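Structural protein ORF273 (Acidianus two-tailed virus, PDB 4ART) is a thermo- and acid-stable virion structural protein of an archaeal virus, with a new fold and a precise role not established. Local coordinates at residues A168-I171 against P172-E176. Residues are numbered along the deposited sequence; the frame is centred on the assembly and turned at random.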
loop_
_atom_site.group_PDB
_atom_site.type_symbol
_atom_site.label_atom_id
_atom_site.label_comp_id
_atom_site.label_asym_id
_atom_site.label_seq_id
_atom_site.Cartn_x
_atom_site.Cartn_y
_atom_site.Cartn_z
ATOM N N ALA A 168 -12.346 18.490 1.699
ATOM C CA ALA A 168 -12.209 18.162 0.266
ATOM C C ALA A 168 -12.673 16.737 -0.024
ATOM O O ALA A 168 -13.103 16.454 -1.134
ATOM C CB ALA A 168 -10.764 18.343 -0.182
ATOM N N LEU A 169 -12.566 15.847 0.970
ATOM C CA LEU A 169 -12.979 14.453 0.873
ATOM C C LEU A 169 -14.460 14.311 1.190
ATOM O O LEU A 169 -15.001 13.202 1.109
ATOM C CB LEU A 169 -12.127 13.562 1.818
ATOM C CG LEU A 169 -10.729 13.218 1.319
ATOM C CD1 LEU A 169 -9.866 12.643 2.452
ATOM C CD2 LEU A 169 -10.805 12.263 0.095
ATOM N N ARG A 170 -15.118 15.425 1.571
ATOM C CA ARG A 170 -16.541 15.558 1.936
ATOM C C ARG A 170 -16.859 14.775 3.206
ATOM O O ARG A 170 -18.032 14.504 3.498
ATOM C CB ARG A 170 -17.508 15.192 0.784
ATOM C CG ARG A 170 -17.392 16.064 -0.479
ATOM C CD ARG A 170 -18.424 15.686 -1.532
ATOM N NE ARG A 170 -19.804 15.934 -1.088
ATOM C CZ ARG A 170 -20.661 14.991 -0.692
ATOM N NH1 ARG A 170 -20.298 13.710 -0.685
ATOM N NH2 ARG A 170 -21.885 15.322 -0.302
ATOM N N ILE A 171 -15.813 14.463 3.986
ATOM C CA ILE A 171 -15.958 13.744 5.244
ATOM C C ILE A 171 -16.975 14.413 6.190
ATOM O O ILE A 171 -17.824 13.681 6.694
ATOM C CB ILE A 171 -14.600 13.357 5.885
ATOM C CG1 ILE A 171 -13.940 12.212 5.098
ATOM C CG2 ILE A 171 -14.766 12.968 7.351
ATOM C CD1 ILE A 171 -12.461 11.978 5.358
ATOM N N PRO A 172 -16.971 15.756 6.437
ATOM C CA PRO A 172 -17.954 16.335 7.375
ATOM C C PRO A 172 -19.412 16.102 7.004
ATOM O O PRO A 172 -20.207 15.774 7.892
ATOM C CB PRO A 172 -17.599 17.827 7.376
ATOM C CG PRO A 172 -16.154 17.850 7.017
ATOM C CD PRO A 172 -16.049 16.801 5.963
ATOM N N GLN A 173 -19.754 16.255 5.694
ATOM C CA GLN A 173 -21.108 16.041 5.147
ATOM C C GLN A 173 -21.544 14.586 5.296
ATOM O O GLN A 173 -22.696 14.342 5.644
ATOM C CB GLN A 173 -21.181 16.426 3.657
ATOM C CG GLN A 173 -20.838 17.864 3.369
ATOM C CD GLN A 173 -19.409 18.060 2.930
ATOM O OE1 GLN A 173 -18.451 17.659 3.609
ATOM N NE2 GLN A 173 -19.239 18.830 1.851
ATOM N N ILE A 174 -20.639 13.625 5.004
ATOM C CA ILE A 174 -20.932 12.174 5.107
ATOM C C ILE A 174 -21.130 11.738 6.571
ATOM O O ILE A 174 -22.041 10.954 6.841
ATOM C CB ILE A 174 -19.919 11.289 4.305
ATOM C CG1 ILE A 174 -19.876 11.717 2.804
ATOM C CG2 ILE A 174 -20.241 9.799 4.450
ATOM C CD1 ILE A 174 -18.642 11.200 1.936
ATOM N N VAL A 175 -20.297 12.283 7.510
ATOM C CA VAL A 175 -20.359 12.038 8.962
ATOM C C VAL A 175 -21.672 12.617 9.470
ATOM O O VAL A 175 -22.344 11.955 10.235
ATOM C CB VAL A 175 -19.107 12.593 9.724
ATOM C CG1 VAL A 175 -19.323 12.633 11.224
ATOM C CG2 VAL A 175 -17.864 11.773 9.405
ATOM N N GLU A 176 -22.065 13.830 9.008
ATOM C CA GLU A 176 -23.317 14.481 9.422
ATOM C C GLU A 176 -24.539 13.694 8.962
ATOM O O GLU A 176 -25.426 13.431 9.772
ATOM C CB GLU A 176 -23.384 15.933 8.941
ATOM C CG GLU A 176 -24.289 16.801 9.798
ATOM C CD GLU A 176 -24.117 18.298 9.615
ATOM O OE1 GLU A 176 -22.972 18.745 9.368
ATOM O OE2 GLU A 176 -25.116 19.031 9.797
#
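The R170 side chain lies alongside the first turn of helix 171-179, crossing those of Q173 and I174 at about a right angle. A bend at chi3 (65°) turns the end of the chain so that one face of the guanidinium lies over CB of Q173, with NH2 4.2 Å from that carbon. CD1 of I174 meets the group obliquely, 4.0 Å from NH1 of R170. That NH1 is hydrogen-bonded to OE1 of Q202, which holds the guanidinium. A long aliphatic shaft with a charged end suits R170, which lies at the surface yet covers apolar carbon.

Beneath, the backbone starts the helix. The carbonyl O of R170 accepts the N-H of I174 at 3.1 Å, and O of I171 takes that of V175 at 3.0 Å, both nearly straight at 163°. P172 suits the first turn, where N-H groups have no acceptor within the helix: its missing N-H costs nothing, and its ring fixes phi at a helical value. Its CD packs 3.7 Å from CB of I171.

CG2 of I171, anti to its backbone N, meets CG2 of V175 at 3.9 Å. Branched apolar chains fill this buried side, I171 against L117 and Y120, V175 against L121, with I171 and I174 on V198 of helix 188-201.

With positive phi, R170 closes helix 162-168 in a Schellman motif and is also the N-cap residue of the next helix, a tight helix-to-helix turn.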